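Local coordinates for ribosome-inactivating protein 3 (Zea mays, PDB 2PQG) that belongs to the ribosome-inactivating protein family of plants and is also known as the B-32 protein of maize, at residues W220-K225 and P239-L244; K225-W230 and A257-Q262. All blocks are in the same frame, centred on the assembly; numbering follows the deposited sequence.

Overall arrangement
From the N terminus, the chain passes the mixed sheet and a series of helices before it reaches helix 220-232, which both contacts use. Interaction 1 closes the first loop: the chain leaves this helix, turns and comes back as helix 239-242 against residues 220-225. Interaction 2 closes a longer loop. Here the chain runs on past helix 249-252, and residues 257-262 return to the middle of the same helix. The two closures cross, because their segments alternate along the sequence, and Lys225 belongs to both. Bonds from Trp220 and Ser224 to the 257-262 segment connect them further. Together they tie a short helix and the C-terminal segment to helix 220-232.

Interaction 1. Residues W220-K225 and P239-L244; sequences WDRISK and PDMQKL
Arg222 crosses from helix 220-232 to Asp240, and the two meet in two ways. Its NH2 donates to the backbone O of Asp240 at 3.1 Å, with an N-H...O angle of 154°. The donor lies in the carbonyl plane, on a lone pair, although the oxygen is tilted from the guanidinium plane. The second link is one of charge. Asp240 OD1 is 3.5 Å from Arg222 NE but well out of the guanidinium plane, and no N-H points at it. The carboxylate carbon sits over one guanidinium face, near the rim, and the two planes are 33° apart. The other carboxylate oxygen, OD2, takes a weak hydrogen bond from Lys243 NZ at 3.2 Å, part of a salt bridge. One carboxylate thus serves two cations, which probably offsets repulsion between Arg222 NH2 and Lys243 NZ, 4.6 Å apart. This network joins helix 220-232 to the short helix 239-242 and the residue after it, two parts of the ribosome-inactivating protein fold near its C-terminal end.

Arg222 CG lies anti to the backbone N (chi1 -162°) and comes beside Met241 CE. The two side chains slide past each other in opposite directions, with Met241 CE at the guanidinium edge. The same methyl, CE, also meets the backbone of Ile223, 3.4 Å from its CA, and SD is 3.7 Å from Ile223 CB. Ala226 and Trp230 also pack on this buried methionine.

On helix 220-232, the indole N-H of Trp220 and the hydroxyl of Ser224 have partners. Ser224 OG donates to Trp220 O at 2.8 Å, and the same oxygen takes a weak bond from Ser224 N. Ser224 OG in turn accepts from Lys260 N. Trp220 NE1 donates to Leu258 O.

Interaction 2. Residues K225-W230 and A257-Q262; sequences KAAFEW and ALVKNQ
Phe228 presents one ring face to Gln262, whose aliphatic part lies flat over it. Gln262 CB is 3.7 Å from the Phe228 ring centroid and only 7° off the ring normal. This is a CH-pi contact over the centre of the face.

The phenylalanine can be followed outward. Its CB is at the margin of the contact, 4.2 Å from Gln262 CG. CG of the ring lies anti to the carbonyl carbon, beside the backbone N (chi1 -84°), and sits under both CB and CG of Gln262. Phe228 CD1 is nearest to Gln262 CG, at 3.7 Å. CD2 instead faces Gln262 CB at 3.8 Å, and CE2 is also close to that atom. CE1 approaches the backbone O of Lys260 at 3.6 Å, obliquely to the ring, with Val259 CG2 a little farther off. At the tip, CZ comes within 3.5 Å of Gln262 N and also meets Asn261 OD1. The ring of His33 touches Phe228 as well.

One turn of helix away, the aliphatic stem of Lys225 crosses Gln262 at about a right angle, with Lys225 CG 3.9 Å from Gln262 CD. Beside the phenylalanine, Ala227 CB packs on Val259 CG1 at 3.8 Å, in the more buried part of the contact.

The contact is made by van der Waals packing, including the CH-pi contact and the approach of the ring to backbone atoms. The extended segment is held in part from elsewhere. The backbone of Val259 bonds to Pro39 and Leu41, and Asn261 ND2 donates to Leu41 O. The arrangement is that of a C-terminal loop lying against helix 220-232 near the protein surface, with the CB and CG of a glutamine laid over the face of a phenylalanine, at the C-terminal end of this ribosome-inactivating protein fold.

Interaction 1. Residues W220-K225 and P239-L244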
# COMPACT_ATOMS: atom_id res chain seq x y z
N TRP A 220 -3.25 11.82 -1.13
CA TRP A 220 -2.20 11.75 -2.14
C TRP A 220 -2.59 12.43 -3.45
O TRP A 220 -1.76 13.10 -4.07
CB TRP A 220 -1.86 10.30 -2.45
CG TRP A 220 -0.72 10.15 -3.41
CD1 TRP A 220 0.56 10.57 -3.22
CD2 TRP A 220 -0.76 9.52 -4.70
NE1 TRP A 220 1.33 10.23 -4.31
CE2 TRP A 220 0.56 9.58 -5.22
CE3 TRP A 220 -1.76 8.89 -5.45
CZ2 TRP A 220 0.88 9.06 -6.49
CZ3 TRP A 220 -1.42 8.37 -6.71
CH2 TRP A 220 -0.10 8.45 -7.20
N ASP A 221 -3.83 12.22 -3.88
CA ASP A 221 -4.34 12.80 -5.12
C ASP A 221 -4.40 14.29 -5.03
O ASP A 221 -4.09 15.01 -5.98
CB ASP A 221 -5.75 12.32 -5.44
CG ASP A 221 -5.79 10.88 -5.87
OD1 ASP A 221 -6.86 10.43 -6.32
OD2 ASP A 221 -4.75 10.19 -5.75
N ARG A 222 -4.83 14.75 -3.87
CA ARG A 222 -4.97 16.16 -3.66
C ARG A 222 -3.64 16.86 -3.60
O ARG A 222 -3.48 17.92 -4.20
CB ARG A 222 -5.76 16.42 -2.40
CG ARG A 222 -6.28 17.82 -2.38
CD ARG A 222 -7.52 17.90 -1.57
NE ARG A 222 -7.23 18.18 -0.17
CZ ARG A 222 -8.09 17.97 0.81
NH1 ARG A 222 -9.29 17.47 0.53
NH2 ARG A 222 -7.77 18.28 2.07
N ILE A 223 -2.67 16.30 -2.87
CA ILE A 223 -1.39 16.98 -2.83
C ILE A 223 -0.65 16.81 -4.16
O ILE A 223 0.29 17.54 -4.45
CB ILE A 223 -0.52 16.58 -1.59
CG1 ILE A 223 0.92 16.34 -2.02
CG2 ILE A 223 -1.15 15.45 -0.82
CD1 ILE A 223 1.89 17.19 -1.25
N SER A 224 -1.11 15.87 -4.99
CA SER A 224 -0.51 15.69 -6.30
C SER A 224 -1.04 16.82 -7.18
O SER A 224 -0.29 17.39 -7.98
CB SER A 224 -0.89 14.34 -6.90
OG SER A 224 -0.15 13.31 -6.29
N LYS A 225 -2.32 17.14 -7.03
CA LYS A 225 -2.93 18.23 -7.80
C LYS A 225 -2.27 19.55 -7.41
O LYS A 225 -1.96 20.38 -8.27
CB LYS A 225 -4.44 18.30 -7.55
CG LYS A 225 -5.19 17.10 -8.11
CD LYS A 225 -6.72 17.23 -8.01
CE LYS A 225 -7.38 16.13 -8.83
NZ LYS A 225 -8.83 16.33 -9.03
N PRO A 239 -5.89 25.91 0.51
CA PRO A 239 -6.72 25.51 1.65
C PRO A 239 -6.61 24.03 1.95
O PRO A 239 -6.24 23.64 3.05
CB PRO A 239 -8.13 25.90 1.21
CG PRO A 239 -8.08 25.75 -0.28
CD PRO A 239 -6.71 26.26 -0.67
N ASP A 240 -6.92 23.21 0.95
CA ASP A 240 -6.86 21.76 1.10
C ASP A 240 -5.48 21.32 1.60
O ASP A 240 -5.36 20.25 2.20
CB ASP A 240 -7.16 21.08 -0.24
CG ASP A 240 -8.61 21.20 -0.63
OD1 ASP A 240 -8.95 20.83 -1.78
OD2 ASP A 240 -9.42 21.64 0.20
N MET A 241 -4.47 22.15 1.37
CA MET A 241 -3.11 21.84 1.78
C MET A 241 -2.79 22.30 3.20
O MET A 241 -2.19 21.53 3.97
CB MET A 241 -2.11 22.46 0.80
CG MET A 241 -1.94 21.66 -0.48
SD MET A 241 -1.55 19.91 -0.21
CE MET A 241 -3.03 19.18 -0.90
N GLN A 242 -3.15 23.54 3.53
CA GLN A 242 -2.91 24.08 4.87
C GLN A 242 -3.84 23.35 5.82
O GLN A 242 -3.57 23.24 7.02
CB GLN A 242 -3.13 25.60 4.87
CG GLN A 242 -4.37 26.04 4.15
CD GLN A 242 -4.36 27.54 3.91
OE1 GLN A 242 -5.40 28.14 3.62
NE2 GLN A 242 -3.18 28.16 4.00
N LYS A 243 -4.95 22.87 5.29
CA LYS A 243 -5.89 22.05 6.04
C LYS A 243 -5.04 20.85 6.57
O LYS A 243 -5.21 20.38 7.69
CB LYS A 243 -6.92 21.46 5.09
CG LYS A 243 -8.25 21.10 5.71
CD LYS A 243 -9.28 20.66 4.68
CE LYS A 243 -9.71 21.82 3.78
NZ LYS A 243 -10.97 21.50 3.04
N LEU A 244 -4.11 20.36 5.75
CA LEU A 244 -3.31 19.18 6.07
C LEU A 244 -1.98 19.43 6.74
O LEU A 244 -1.23 18.48 7.00
CB LEU A 244 -3.11 18.38 4.78
CG LEU A 244 -4.35 17.71 4.15
CD1 LEU A 244 -4.10 17.38 2.69
CD2 LEU A 244 -4.69 16.45 4.94

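Interaction 2. Residues K225-W230 and A257-Q262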
# COMPACT_ATOMS: atom_id res chain seq x y z
N LYS A 225 -2.32 17.14 -7.03
CA LYS A 225 -2.93 18.23 -7.80
C LYS A 225 -2.27 19.55 -7.41
O LYS A 225 -1.96 20.38 -8.27
CB LYS A 225 -4.44 18.30 -7.55
CG LYS A 225 -5.19 17.10 -8.11
CD LYS A 225 -6.72 17.23 -8.01
CE LYS A 225 -7.38 16.13 -8.83
NZ LYS A 225 -8.83 16.33 -9.03
N ALA A 226 -2.04 19.74 -6.12
CA ALA A 226 -1.39 20.95 -5.63
C ALA A 226 0.03 21.01 -6.21
O ALA A 226 0.52 22.09 -6.53
CB ALA A 226 -1.33 20.95 -4.11
N ALA A 227 0.68 19.86 -6.33
CA ALA A 227 2.03 19.82 -6.86
C ALA A 227 2.04 20.50 -8.22
O ALA A 227 2.93 21.30 -8.52
CB ALA A 227 2.50 18.38 -6.99
N PHE A 228 1.02 20.20 -9.02
CA PHE A 228 0.88 20.79 -10.35
C PHE A 228 0.48 22.26 -10.29
O PHE A 228 0.93 23.07 -11.11
CB PHE A 228 -0.13 20.00 -11.18
CG PHE A 228 0.44 18.79 -11.86
CD1 PHE A 228 0.79 17.65 -11.13
CD2 PHE A 228 0.65 18.79 -13.24
CE1 PHE A 228 1.34 16.54 -11.77
CE2 PHE A 228 1.19 17.68 -13.88
CZ PHE A 228 1.54 16.55 -13.15
N GLU A 229 -0.38 22.62 -9.34
CA GLU A 229 -0.80 24.00 -9.19
C GLU A 229 0.38 24.89 -8.79
O GLU A 229 0.48 26.03 -9.23
CB GLU A 229 -1.90 24.13 -8.13
CG GLU A 229 -2.22 25.59 -7.79
CD GLU A 229 -3.38 25.74 -6.82
OE1 GLU A 229 -3.58 26.88 -6.33
OE2 GLU A 229 -4.09 24.75 -6.56
N TRP A 230 1.26 24.35 -7.95
CA TRP A 230 2.43 25.09 -7.49
C TRP A 230 3.48 25.20 -8.58
O TRP A 230 4.40 26.02 -8.50
CB TRP A 230 3.01 24.47 -6.21
CG TRP A 230 2.33 24.95 -4.96
CD1 TRP A 230 1.89 26.22 -4.71
CD2 TRP A 230 2.04 24.18 -3.79
NE1 TRP A 230 1.34 26.29 -3.44
CE2 TRP A 230 1.42 25.05 -2.86
CE3 TRP A 230 2.25 22.84 -3.44
CZ2 TRP A 230 1.01 24.62 -1.60
CZ3 TRP A 230 1.84 22.42 -2.18
CH2 TRP A 230 1.22 23.31 -1.28
N ALA A 257 6.99 11.82 -2.41
CA ALA A 257 8.17 11.51 -3.21
C ALA A 257 7.80 11.41 -4.68
O ALA A 257 8.56 11.84 -5.54
CB ALA A 257 8.80 10.19 -2.73
N LEU A 258 6.63 10.85 -4.97
CA LEU A 258 6.17 10.71 -6.34
C LEU A 258 4.73 11.22 -6.49
O LEU A 258 3.84 10.79 -5.75
CB LEU A 258 6.24 9.25 -6.77
CG LEU A 258 7.60 8.56 -6.69
CD1 LEU A 258 7.40 7.06 -6.81
CD2 LEU A 258 8.52 9.09 -7.78
N VAL A 259 4.50 12.12 -7.44
CA VAL A 259 3.16 12.65 -7.63
C VAL A 259 2.39 12.02 -8.77
O VAL A 259 2.94 11.57 -9.77
CB VAL A 259 3.17 14.17 -7.87
CG1 VAL A 259 3.77 14.86 -6.67
CG2 VAL A 259 3.92 14.50 -9.14
N LYS A 260 1.07 12.00 -8.57
CA LYS A 260 0.13 11.46 -9.53
C LYS A 260 0.01 12.41 -10.72
O LYS A 260 -0.27 13.61 -10.56
CB LYS A 260 -1.21 11.29 -8.82
CG LYS A 260 -2.25 10.55 -9.60
CD LYS A 260 -3.34 10.14 -8.63
CE LYS A 260 -4.48 9.43 -9.33
NZ LYS A 260 -4.36 9.59 -10.80
N ASN A 261 0.22 11.86 -11.91
CA ASN A 261 0.16 12.63 -13.15
C ASN A 261 -1.23 13.20 -13.40
O ASN A 261 -2.20 12.46 -13.51
CB ASN A 261 0.53 11.75 -14.34
CG ASN A 261 1.02 12.56 -15.54
OD1 ASN A 261 0.58 13.69 -15.79
ND2 ASN A 261 1.95 11.97 -16.30
N GLN A 262 -1.30 14.53 -13.50
CA GLN A 262 -2.56 15.20 -13.77
C GLN A 262 -2.83 15.16 -15.28
O GLN A 262 -3.99 15.20 -15.71
CB GLN A 262 -2.52 16.64 -13.27
CG GLN A 262 -2.72 16.76 -11.78
CD GLN A 262 -3.32 15.51 -11.15
OE1 GLN A 262 -2.59 14.68 -10.59
NE2 GLN A 262 -4.63 15.36 -11.24